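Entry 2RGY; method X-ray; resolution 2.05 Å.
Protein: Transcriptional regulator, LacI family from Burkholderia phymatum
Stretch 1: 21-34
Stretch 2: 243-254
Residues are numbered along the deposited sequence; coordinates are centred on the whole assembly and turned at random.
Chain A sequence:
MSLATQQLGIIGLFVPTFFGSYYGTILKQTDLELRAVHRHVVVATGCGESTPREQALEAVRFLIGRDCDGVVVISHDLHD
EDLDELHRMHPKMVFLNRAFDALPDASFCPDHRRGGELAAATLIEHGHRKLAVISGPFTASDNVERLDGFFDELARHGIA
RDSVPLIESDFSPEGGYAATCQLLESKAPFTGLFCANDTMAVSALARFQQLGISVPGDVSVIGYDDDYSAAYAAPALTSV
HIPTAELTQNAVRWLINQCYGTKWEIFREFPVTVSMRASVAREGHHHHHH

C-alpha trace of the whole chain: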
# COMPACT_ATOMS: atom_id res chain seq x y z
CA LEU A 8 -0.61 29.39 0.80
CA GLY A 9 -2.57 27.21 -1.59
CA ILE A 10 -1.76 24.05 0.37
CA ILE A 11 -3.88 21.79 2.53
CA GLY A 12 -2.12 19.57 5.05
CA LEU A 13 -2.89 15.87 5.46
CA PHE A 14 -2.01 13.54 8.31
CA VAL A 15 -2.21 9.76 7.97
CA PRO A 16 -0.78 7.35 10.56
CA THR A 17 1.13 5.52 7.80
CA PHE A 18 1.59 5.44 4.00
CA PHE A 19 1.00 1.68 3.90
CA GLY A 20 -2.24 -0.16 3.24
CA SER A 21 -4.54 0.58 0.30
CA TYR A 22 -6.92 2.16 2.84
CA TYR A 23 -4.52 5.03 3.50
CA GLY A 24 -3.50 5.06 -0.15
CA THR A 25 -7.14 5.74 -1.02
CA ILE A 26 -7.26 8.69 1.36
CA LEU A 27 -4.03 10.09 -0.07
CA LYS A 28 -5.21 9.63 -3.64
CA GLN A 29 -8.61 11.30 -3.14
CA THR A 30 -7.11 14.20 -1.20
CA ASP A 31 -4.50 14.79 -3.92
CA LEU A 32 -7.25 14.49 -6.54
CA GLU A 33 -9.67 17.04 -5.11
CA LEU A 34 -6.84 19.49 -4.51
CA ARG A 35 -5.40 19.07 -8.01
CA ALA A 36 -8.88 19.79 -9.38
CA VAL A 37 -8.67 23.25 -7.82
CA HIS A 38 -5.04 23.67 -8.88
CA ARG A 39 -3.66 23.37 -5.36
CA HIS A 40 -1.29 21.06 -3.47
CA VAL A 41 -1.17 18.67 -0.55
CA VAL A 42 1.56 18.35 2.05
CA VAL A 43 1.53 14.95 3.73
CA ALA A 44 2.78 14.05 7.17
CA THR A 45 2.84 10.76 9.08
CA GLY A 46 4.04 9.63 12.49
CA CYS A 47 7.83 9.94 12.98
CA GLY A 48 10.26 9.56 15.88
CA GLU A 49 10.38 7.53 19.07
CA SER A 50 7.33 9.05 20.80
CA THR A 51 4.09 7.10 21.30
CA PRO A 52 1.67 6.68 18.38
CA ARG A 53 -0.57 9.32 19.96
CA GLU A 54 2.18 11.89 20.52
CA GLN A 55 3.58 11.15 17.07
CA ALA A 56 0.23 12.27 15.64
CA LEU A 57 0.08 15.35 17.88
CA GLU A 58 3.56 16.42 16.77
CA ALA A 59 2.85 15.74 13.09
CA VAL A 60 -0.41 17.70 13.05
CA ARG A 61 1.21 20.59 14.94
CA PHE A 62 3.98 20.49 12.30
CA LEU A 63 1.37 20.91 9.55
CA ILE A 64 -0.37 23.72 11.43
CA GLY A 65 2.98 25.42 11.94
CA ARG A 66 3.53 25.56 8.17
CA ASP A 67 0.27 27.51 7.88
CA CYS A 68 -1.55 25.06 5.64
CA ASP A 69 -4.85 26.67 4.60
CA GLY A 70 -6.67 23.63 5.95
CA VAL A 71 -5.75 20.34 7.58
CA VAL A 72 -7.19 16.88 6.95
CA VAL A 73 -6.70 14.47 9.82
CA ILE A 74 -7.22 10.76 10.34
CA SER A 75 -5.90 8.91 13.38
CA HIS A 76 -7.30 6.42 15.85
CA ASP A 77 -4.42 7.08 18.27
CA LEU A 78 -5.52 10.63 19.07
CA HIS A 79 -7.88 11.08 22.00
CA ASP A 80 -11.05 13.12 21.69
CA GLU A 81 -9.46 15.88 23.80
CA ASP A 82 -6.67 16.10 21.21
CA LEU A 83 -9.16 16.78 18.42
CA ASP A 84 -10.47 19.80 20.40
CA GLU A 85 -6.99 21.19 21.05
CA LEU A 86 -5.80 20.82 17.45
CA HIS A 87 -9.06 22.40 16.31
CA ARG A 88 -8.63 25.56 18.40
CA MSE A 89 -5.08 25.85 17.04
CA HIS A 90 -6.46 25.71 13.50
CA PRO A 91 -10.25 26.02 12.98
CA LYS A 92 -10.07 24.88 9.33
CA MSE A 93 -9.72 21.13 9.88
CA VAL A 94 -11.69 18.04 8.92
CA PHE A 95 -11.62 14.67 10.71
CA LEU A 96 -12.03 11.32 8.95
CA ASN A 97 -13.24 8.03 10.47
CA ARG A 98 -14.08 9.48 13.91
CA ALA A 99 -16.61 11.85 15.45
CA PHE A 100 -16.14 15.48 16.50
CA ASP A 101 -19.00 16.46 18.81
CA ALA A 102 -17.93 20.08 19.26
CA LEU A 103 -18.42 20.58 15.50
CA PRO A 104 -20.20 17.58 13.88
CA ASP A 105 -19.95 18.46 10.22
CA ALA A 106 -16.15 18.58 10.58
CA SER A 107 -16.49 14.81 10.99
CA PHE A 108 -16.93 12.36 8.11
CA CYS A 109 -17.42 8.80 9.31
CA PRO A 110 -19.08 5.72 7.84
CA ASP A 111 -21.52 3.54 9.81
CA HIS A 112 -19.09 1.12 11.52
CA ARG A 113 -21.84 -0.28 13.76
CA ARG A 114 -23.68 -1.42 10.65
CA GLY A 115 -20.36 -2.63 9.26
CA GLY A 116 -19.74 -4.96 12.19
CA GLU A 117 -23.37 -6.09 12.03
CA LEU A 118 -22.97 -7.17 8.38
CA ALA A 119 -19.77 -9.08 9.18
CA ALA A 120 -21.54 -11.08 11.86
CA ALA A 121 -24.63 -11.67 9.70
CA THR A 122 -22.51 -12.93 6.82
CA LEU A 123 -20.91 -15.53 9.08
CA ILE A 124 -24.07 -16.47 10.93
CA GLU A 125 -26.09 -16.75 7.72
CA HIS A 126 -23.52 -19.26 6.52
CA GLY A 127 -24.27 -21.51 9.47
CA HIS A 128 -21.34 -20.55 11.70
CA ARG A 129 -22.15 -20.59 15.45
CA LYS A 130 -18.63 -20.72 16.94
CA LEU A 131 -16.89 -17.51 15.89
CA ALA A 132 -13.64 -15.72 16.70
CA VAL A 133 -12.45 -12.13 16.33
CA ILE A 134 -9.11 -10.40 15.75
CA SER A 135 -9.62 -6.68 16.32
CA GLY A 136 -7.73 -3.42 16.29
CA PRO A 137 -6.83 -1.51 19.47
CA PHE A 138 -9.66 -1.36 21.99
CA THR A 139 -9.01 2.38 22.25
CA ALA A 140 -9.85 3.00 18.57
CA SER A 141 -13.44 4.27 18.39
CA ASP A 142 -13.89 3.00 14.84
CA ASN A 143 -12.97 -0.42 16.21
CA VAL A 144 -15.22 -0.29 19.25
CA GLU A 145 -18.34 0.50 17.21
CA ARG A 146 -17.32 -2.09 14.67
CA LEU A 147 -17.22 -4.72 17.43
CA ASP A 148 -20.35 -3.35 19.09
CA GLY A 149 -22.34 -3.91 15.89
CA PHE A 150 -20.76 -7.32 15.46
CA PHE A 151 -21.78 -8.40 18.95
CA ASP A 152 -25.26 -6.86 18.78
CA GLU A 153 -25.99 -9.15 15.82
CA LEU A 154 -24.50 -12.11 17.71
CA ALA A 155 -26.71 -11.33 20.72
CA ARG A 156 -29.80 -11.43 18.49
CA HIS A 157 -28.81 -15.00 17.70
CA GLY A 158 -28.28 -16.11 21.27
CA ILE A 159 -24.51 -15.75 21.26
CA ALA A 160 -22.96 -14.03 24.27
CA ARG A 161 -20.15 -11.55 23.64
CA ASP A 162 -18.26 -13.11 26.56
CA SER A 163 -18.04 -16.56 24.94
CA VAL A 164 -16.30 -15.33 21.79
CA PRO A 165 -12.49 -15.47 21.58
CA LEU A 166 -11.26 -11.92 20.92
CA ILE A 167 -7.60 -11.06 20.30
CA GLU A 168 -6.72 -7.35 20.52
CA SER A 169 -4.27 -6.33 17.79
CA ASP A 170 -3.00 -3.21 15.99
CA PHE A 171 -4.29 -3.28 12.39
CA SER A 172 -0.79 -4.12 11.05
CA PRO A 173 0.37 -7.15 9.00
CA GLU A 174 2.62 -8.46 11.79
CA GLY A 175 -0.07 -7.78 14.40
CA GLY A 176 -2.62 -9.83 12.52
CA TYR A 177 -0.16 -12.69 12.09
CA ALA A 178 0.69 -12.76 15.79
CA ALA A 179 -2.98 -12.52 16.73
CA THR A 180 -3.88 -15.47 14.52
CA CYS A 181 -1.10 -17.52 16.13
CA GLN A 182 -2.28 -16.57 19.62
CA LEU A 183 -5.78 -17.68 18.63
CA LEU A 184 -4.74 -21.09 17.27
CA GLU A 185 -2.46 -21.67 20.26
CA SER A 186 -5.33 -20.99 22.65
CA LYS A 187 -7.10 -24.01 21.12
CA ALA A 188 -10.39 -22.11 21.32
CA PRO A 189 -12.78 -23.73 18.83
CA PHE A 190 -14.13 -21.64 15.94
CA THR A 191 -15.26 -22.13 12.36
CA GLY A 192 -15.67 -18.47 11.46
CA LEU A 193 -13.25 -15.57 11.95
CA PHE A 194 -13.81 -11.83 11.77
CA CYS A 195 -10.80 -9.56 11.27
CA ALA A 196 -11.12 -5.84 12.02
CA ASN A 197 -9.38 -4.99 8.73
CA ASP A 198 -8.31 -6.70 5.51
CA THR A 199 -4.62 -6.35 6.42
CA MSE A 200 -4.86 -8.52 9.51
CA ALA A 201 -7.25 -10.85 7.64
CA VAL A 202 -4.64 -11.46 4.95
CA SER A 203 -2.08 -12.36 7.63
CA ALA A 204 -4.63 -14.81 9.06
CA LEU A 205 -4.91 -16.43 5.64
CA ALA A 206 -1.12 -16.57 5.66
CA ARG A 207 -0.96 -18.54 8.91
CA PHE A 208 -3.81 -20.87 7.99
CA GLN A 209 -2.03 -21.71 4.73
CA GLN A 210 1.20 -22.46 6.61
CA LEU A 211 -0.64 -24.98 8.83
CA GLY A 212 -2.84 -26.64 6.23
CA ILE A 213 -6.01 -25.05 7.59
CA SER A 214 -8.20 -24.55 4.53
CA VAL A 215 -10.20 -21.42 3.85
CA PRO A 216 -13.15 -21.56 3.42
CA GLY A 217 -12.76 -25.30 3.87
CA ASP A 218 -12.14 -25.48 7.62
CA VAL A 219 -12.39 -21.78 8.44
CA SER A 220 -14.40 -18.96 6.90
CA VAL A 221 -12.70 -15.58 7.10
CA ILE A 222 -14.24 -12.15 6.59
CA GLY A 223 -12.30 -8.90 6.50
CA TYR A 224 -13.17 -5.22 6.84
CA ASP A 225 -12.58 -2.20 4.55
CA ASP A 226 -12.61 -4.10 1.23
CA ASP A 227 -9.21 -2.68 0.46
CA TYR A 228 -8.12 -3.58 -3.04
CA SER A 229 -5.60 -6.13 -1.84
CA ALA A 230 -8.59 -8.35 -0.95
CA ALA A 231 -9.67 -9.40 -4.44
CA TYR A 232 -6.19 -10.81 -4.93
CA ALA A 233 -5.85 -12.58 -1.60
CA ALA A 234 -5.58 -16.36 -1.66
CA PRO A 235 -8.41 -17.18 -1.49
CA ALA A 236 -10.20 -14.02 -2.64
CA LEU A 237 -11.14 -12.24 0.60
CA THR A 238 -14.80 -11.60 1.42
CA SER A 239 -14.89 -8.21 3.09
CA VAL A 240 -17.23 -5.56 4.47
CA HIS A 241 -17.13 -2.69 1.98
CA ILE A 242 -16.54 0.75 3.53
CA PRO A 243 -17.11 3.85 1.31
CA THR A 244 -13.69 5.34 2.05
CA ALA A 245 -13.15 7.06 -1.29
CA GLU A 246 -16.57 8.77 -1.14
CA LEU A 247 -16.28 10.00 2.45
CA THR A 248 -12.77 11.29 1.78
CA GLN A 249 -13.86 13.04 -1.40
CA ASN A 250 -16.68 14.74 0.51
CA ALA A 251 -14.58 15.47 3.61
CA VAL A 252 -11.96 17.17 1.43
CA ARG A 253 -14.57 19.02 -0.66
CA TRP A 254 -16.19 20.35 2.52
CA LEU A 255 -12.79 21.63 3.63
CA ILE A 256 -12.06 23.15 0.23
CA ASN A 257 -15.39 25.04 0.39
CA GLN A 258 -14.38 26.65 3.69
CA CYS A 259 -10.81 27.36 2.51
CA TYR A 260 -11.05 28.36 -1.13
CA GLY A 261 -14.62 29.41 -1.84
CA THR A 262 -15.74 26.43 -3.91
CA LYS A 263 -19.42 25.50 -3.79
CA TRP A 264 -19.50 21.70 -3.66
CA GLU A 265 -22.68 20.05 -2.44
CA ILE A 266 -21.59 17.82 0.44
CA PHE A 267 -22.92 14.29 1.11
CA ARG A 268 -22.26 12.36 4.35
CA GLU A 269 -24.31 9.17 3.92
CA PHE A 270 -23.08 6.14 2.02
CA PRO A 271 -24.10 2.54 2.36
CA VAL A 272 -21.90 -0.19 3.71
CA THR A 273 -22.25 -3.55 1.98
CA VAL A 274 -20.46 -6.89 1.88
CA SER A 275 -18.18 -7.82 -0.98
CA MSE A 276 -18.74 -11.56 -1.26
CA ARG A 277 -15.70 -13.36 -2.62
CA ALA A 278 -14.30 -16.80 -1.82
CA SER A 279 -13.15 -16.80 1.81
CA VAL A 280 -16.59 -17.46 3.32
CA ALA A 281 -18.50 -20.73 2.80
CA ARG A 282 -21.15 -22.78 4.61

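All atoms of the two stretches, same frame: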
# COMPACT_ATOMS: atom_id res chain seq x y z
N SER A 21 -3.78 -0.10 1.34
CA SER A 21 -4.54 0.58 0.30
C SER A 21 -5.62 1.52 0.88
O SER A 21 -6.14 2.38 0.18
CB SER A 21 -5.18 -0.44 -0.65
OG SER A 21 -6.02 -1.34 0.04
N TYR A 22 -5.93 1.33 2.15
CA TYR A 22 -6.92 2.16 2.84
C TYR A 22 -6.35 3.58 2.92
O TYR A 22 -7.01 4.55 2.54
CB TYR A 22 -7.18 1.62 4.24
CG TYR A 22 -8.11 2.47 5.06
CD1 TYR A 22 -9.49 2.48 4.82
CD2 TYR A 22 -7.62 3.28 6.08
CE1 TYR A 22 -10.35 3.29 5.58
CE2 TYR A 22 -8.46 4.08 6.84
CZ TYR A 22 -9.82 4.08 6.58
OH TYR A 22 -10.64 4.89 7.34
N TYR A 23 -5.12 3.71 3.40
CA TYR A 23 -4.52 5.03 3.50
C TYR A 23 -4.15 5.55 2.12
O TYR A 23 -4.16 6.75 1.89
CB TYR A 23 -3.31 4.99 4.43
CG TYR A 23 -3.72 4.72 5.85
CD1 TYR A 23 -4.49 5.64 6.56
CD2 TYR A 23 -3.42 3.51 6.47
CE1 TYR A 23 -4.96 5.36 7.84
CE2 TYR A 23 -3.88 3.21 7.75
CZ TYR A 23 -4.65 4.15 8.43
OH TYR A 23 -5.13 3.87 9.70
N GLY A 24 -3.83 4.64 1.20
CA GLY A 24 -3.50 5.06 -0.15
C GLY A 24 -4.71 5.73 -0.79
O GLY A 24 -4.59 6.70 -1.53
N THR A 25 -5.89 5.20 -0.49
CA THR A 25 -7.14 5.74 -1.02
C THR A 25 -7.37 7.17 -0.53
O THR A 25 -7.78 8.04 -1.29
CB THR A 25 -8.34 4.88 -0.58
OG1 THR A 25 -8.15 3.53 -1.03
CG2 THR A 25 -9.65 5.43 -1.15
N ILE A 26 -7.10 7.38 0.75
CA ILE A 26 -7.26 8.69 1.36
C ILE A 26 -6.29 9.67 0.74
O ILE A 26 -6.66 10.81 0.43
CB ILE A 26 -7.03 8.59 2.87
CG1 ILE A 26 -8.09 7.68 3.49
CG2 ILE A 26 -7.09 9.96 3.52
CD1 ILE A 26 -7.83 7.35 4.93
N LEU A 27 -5.05 9.24 0.53
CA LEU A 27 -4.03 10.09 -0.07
C LEU A 27 -4.42 10.43 -1.50
O LEU A 27 -4.34 11.59 -1.92
CB LEU A 27 -2.67 9.38 -0.09
CG LEU A 27 -2.11 8.87 1.25
CD1 LEU A 27 -0.83 8.11 0.98
CD2 LEU A 27 -1.86 10.03 2.19
N LYS A 28 -4.84 9.42 -2.25
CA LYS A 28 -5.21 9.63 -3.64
C LYS A 28 -6.36 10.63 -3.79
O LYS A 28 -6.25 11.58 -4.56
CB LYS A 28 -5.58 8.30 -4.31
CG LYS A 28 -6.01 8.41 -5.77
CD LYS A 28 -6.38 7.02 -6.33
CE LYS A 28 -7.03 7.10 -7.72
NZ LYS A 28 -7.54 5.76 -8.19
N GLN A 29 -7.45 10.41 -3.07
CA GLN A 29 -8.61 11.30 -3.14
C GLN A 29 -8.30 12.72 -2.70
O GLN A 29 -8.82 13.67 -3.26
CB GLN A 29 -9.77 10.78 -2.29
CG GLN A 29 -10.52 9.62 -2.90
CD GLN A 29 -10.96 9.90 -4.33
OE1 GLN A 29 -11.56 10.92 -4.63
NE2 GLN A 29 -10.64 8.98 -5.22
N THR A 30 -7.46 12.87 -1.67
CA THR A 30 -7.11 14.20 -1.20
C THR A 30 -6.33 14.91 -2.30
O THR A 30 -6.64 16.04 -2.66
CB THR A 30 -6.26 14.14 0.09
OG1 THR A 30 -6.95 13.38 1.10
CG2 THR A 30 -6.01 15.55 0.63
N ASP A 31 -5.32 14.23 -2.85
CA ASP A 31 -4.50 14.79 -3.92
C ASP A 31 -5.37 15.19 -5.11
O ASP A 31 -5.21 16.26 -5.68
CB ASP A 31 -3.45 13.75 -4.36
CG ASP A 31 -2.63 14.20 -5.58
OD1 ASP A 31 -2.19 15.36 -5.61
OD2 ASP A 31 -2.40 13.37 -6.49
N LEU A 32 -6.31 14.31 -5.44
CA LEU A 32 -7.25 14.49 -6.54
C LEU A 32 -8.12 15.74 -6.42
O LEU A 32 -8.17 16.56 -7.34
CB LEU A 32 -8.13 13.24 -6.64
CG LEU A 32 -8.50 12.66 -8.00
CD1 LEU A 32 -7.27 12.63 -8.89
CD2 LEU A 32 -9.05 11.23 -7.81
N GLU A 33 -8.80 15.89 -5.30
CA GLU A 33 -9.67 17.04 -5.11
C GLU A 33 -8.89 18.35 -5.08
O GLU A 33 -9.39 19.38 -5.53
CB GLU A 33 -10.49 16.88 -3.83
CG GLU A 33 -11.52 15.75 -3.88
CD GLU A 33 -12.45 15.83 -5.11
OE1 GLU A 33 -12.95 16.92 -5.44
OE2 GLU A 33 -12.69 14.77 -5.74
N LEU A 34 -7.67 18.30 -4.57
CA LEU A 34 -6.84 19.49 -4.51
C LEU A 34 -6.30 19.84 -5.89
O LEU A 34 -6.22 21.01 -6.25
CB LEU A 34 -5.69 19.29 -3.53
CG LEU A 34 -6.02 19.52 -2.06
CD1 LEU A 34 -4.85 19.08 -1.21
CD2 LEU A 34 -6.30 21.00 -1.83
N PRO A 243 -17.22 2.79 2.32
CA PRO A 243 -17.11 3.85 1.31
C PRO A 243 -16.06 4.90 1.67
O PRO A 243 -16.37 6.06 1.89
CB PRO A 243 -18.51 4.44 1.27
CG PRO A 243 -18.87 4.43 2.72
CD PRO A 243 -18.36 3.07 3.21
N THR A 244 -14.80 4.47 1.70
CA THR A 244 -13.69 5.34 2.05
C THR A 244 -13.39 6.43 1.03
O THR A 244 -13.13 7.57 1.40
CB THR A 244 -12.43 4.50 2.30
OG1 THR A 244 -12.64 3.69 3.46
CG2 THR A 244 -11.21 5.39 2.52
N ALA A 245 -13.42 6.08 -0.25
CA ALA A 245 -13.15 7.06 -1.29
C ALA A 245 -14.20 8.18 -1.28
O ALA A 245 -13.86 9.35 -1.39
CB ALA A 245 -13.11 6.39 -2.66
N GLU A 246 -15.47 7.80 -1.15
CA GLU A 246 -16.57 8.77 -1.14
C GLU A 246 -16.53 9.71 0.06
O GLU A 246 -16.71 10.91 -0.09
CB GLU A 246 -17.93 8.05 -1.17
CG GLU A 246 -18.20 7.24 -2.43
CD GLU A 246 -17.89 5.77 -2.24
OE1 GLU A 246 -16.71 5.43 -1.97
OE2 GLU A 246 -18.82 4.94 -2.35
N LEU A 247 -16.32 9.16 1.25
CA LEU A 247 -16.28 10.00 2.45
C LEU A 247 -15.08 10.94 2.40
O LEU A 247 -15.19 12.10 2.79
CB LEU A 247 -16.23 9.13 3.71
CG LEU A 247 -17.57 8.48 4.08
CD1 LEU A 247 -17.39 7.48 5.22
CD2 LEU A 247 -18.58 9.56 4.48
N THR A 248 -13.96 10.46 1.88
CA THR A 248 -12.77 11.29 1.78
C THR A 248 -13.03 12.42 0.77
O THR A 248 -12.74 13.58 1.03
CB THR A 248 -11.53 10.49 1.31
OG1 THR A 248 -11.24 9.44 2.25
CG2 THR A 248 -10.32 11.39 1.21
N GLN A 249 -13.57 12.06 -0.38
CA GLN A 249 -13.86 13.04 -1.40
C GLN A 249 -14.74 14.16 -0.82
O GLN A 249 -14.47 15.34 -1.02
CB GLN A 249 -14.57 12.36 -2.58
CG GLN A 249 -15.05 13.31 -3.65
CD GLN A 249 -15.69 12.58 -4.80
OE1 GLN A 249 -16.66 11.83 -4.63
NE2 GLN A 249 -15.14 12.78 -5.99
N ASN A 250 -15.77 13.77 -0.09
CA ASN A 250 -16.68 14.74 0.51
C ASN A 250 -16.06 15.50 1.69
O ASN A 250 -16.33 16.69 1.89
CB ASN A 250 -17.98 14.04 0.91
CG ASN A 250 -18.89 13.79 -0.29
OD1 ASN A 250 -19.61 14.69 -0.72
ND2 ASN A 250 -18.83 12.58 -0.85
N ALA A 251 -15.23 14.82 2.48
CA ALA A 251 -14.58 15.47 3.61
C ALA A 251 -13.64 16.55 3.07
O ALA A 251 -13.60 17.66 3.58
CB ALA A 251 -13.78 14.44 4.42
N VAL A 252 -12.89 16.22 2.02
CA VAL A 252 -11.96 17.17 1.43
C VAL A 252 -12.68 18.30 0.70
O VAL A 252 -12.23 19.44 0.72
CB VAL A 252 -10.97 16.46 0.49
CG1 VAL A 252 -10.06 17.47 -0.17
CG2 VAL A 252 -10.13 15.46 1.30
N ARG A 253 -13.80 17.99 0.04
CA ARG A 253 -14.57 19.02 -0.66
C ARG A 253 -15.14 20.02 0.35
O ARG A 253 -15.12 21.23 0.12
CB ARG A 253 -15.69 18.40 -1.48
CG ARG A 253 -15.19 17.75 -2.75
CD ARG A 253 -16.32 17.12 -3.55
NE ARG A 253 -15.84 16.65 -4.85
CZ ARG A 253 -16.58 15.98 -5.73
NH1 ARG A 253 -17.85 15.70 -5.45
NH2 ARG A 253 -16.06 15.61 -6.88
N TRP A 254 -15.64 19.51 1.47
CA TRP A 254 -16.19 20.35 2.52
C TRP A 254 -15.12 21.33 2.99
O TRP A 254 -15.38 22.52 3.14
CB TRP A 254 -16.63 19.49 3.71
CG TRP A 254 -17.23 20.28 4.83
CD1 TRP A 254 -18.50 20.78 4.90
CD2 TRP A 254 -16.58 20.69 6.05
NE1 TRP A 254 -18.68 21.47 6.08
CE2 TRP A 254 -17.51 21.43 6.80
CE3 TRP A 254 -15.29 20.50 6.57
CZ2 TRP A 254 -17.20 21.99 8.06
CZ3 TRP A 254 -14.97 21.05 7.82
CH2 TRP A 254 -15.93 21.78 8.55

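Residues 21-34 are helical, and so are 244-254, with Pro243 at the N-cap position of the second helix. Both helices continue later in the chain. They run in roughly the same direction, with an angle of 39° between them, and their axes approach to 8.8 Å. The backbones come close at regular steps: the CA atoms of Thr25 and Ala245 are 6.2 Å apart, those of Ile26 and Thr248 6.1 Å, those of Gln29 and Gln249 5.8 Å, and those of Thr30 and Val252 6.3 Å. Small and beta-branched side chains at many of these positions suit such close packing. The contact buries 566 Å², both sides summed.

At the N-terminal end, Thr244 points toward the first helix. Its CG2 lies 4.0 Å from Thr25 CG2 and also 4.0 Å from Ile26 CG1. Its OG1 is 3.1 Å from Tyr22 CE1, at an oblique position to the ring. Tyr22 starts out sideways, but chi1 in t brings the end of its side chain nearer. Next to this, Thr25 CG2 packs 3.9 Å from Ala245 CB, where the short alanine side chain takes up little room.

Thr248 fills the middle. Its CG2 is 3.6 Å from Gln29 CB and 3.8 Å from Ile26 O, so the methyl rests against the opposing backbone. Its OG1 donates to Thr244 O at 2.8 Å. Thr25 OG1 to Ser21 O (2.6 Å) and Thr30 OG1 to Ile26 O (2.7 Å) follow the same pattern. These three threonines, all with chi1 in m, satisfy their hydroxyls within their own helices. Thr25 and Thr248 also pack their methyl groups against the other helix. Thr30 OG1, though bonded to Ile26 O, still touches Thr248 CG2 at 3.9 Å. Gln29 packs with its CG 3.7 Å from Ala245 O and its OE1 3.9 Å from Gln249 CB.

Further along, Val252 presents two methyl groups. Its CG2 lies 3.8 Å from Thr30 OG1, and its CG1 lies 3.7 Å from Glu33 CB. Valine gives a compact nonpolar surface here.

The polar link is centred on Glu33, which is buried and has the largest area covered by the other stretch. Its OE1 accepts a hydrogen bond from Arg253 NE at 3.0 Å, with an N-H...acceptor angle of 171°, as part of a salt bridge. The oxygen sits at the edge of the guanidinium, near its plane. Glu33 OE2 accepts from Gln249 NE2 at 3.2 Å. Both carboxylate oxygens are thus used. Arg253 and Gln249 leave their helix sideways; the extended Arg253 chain brings its end nearer to the acid.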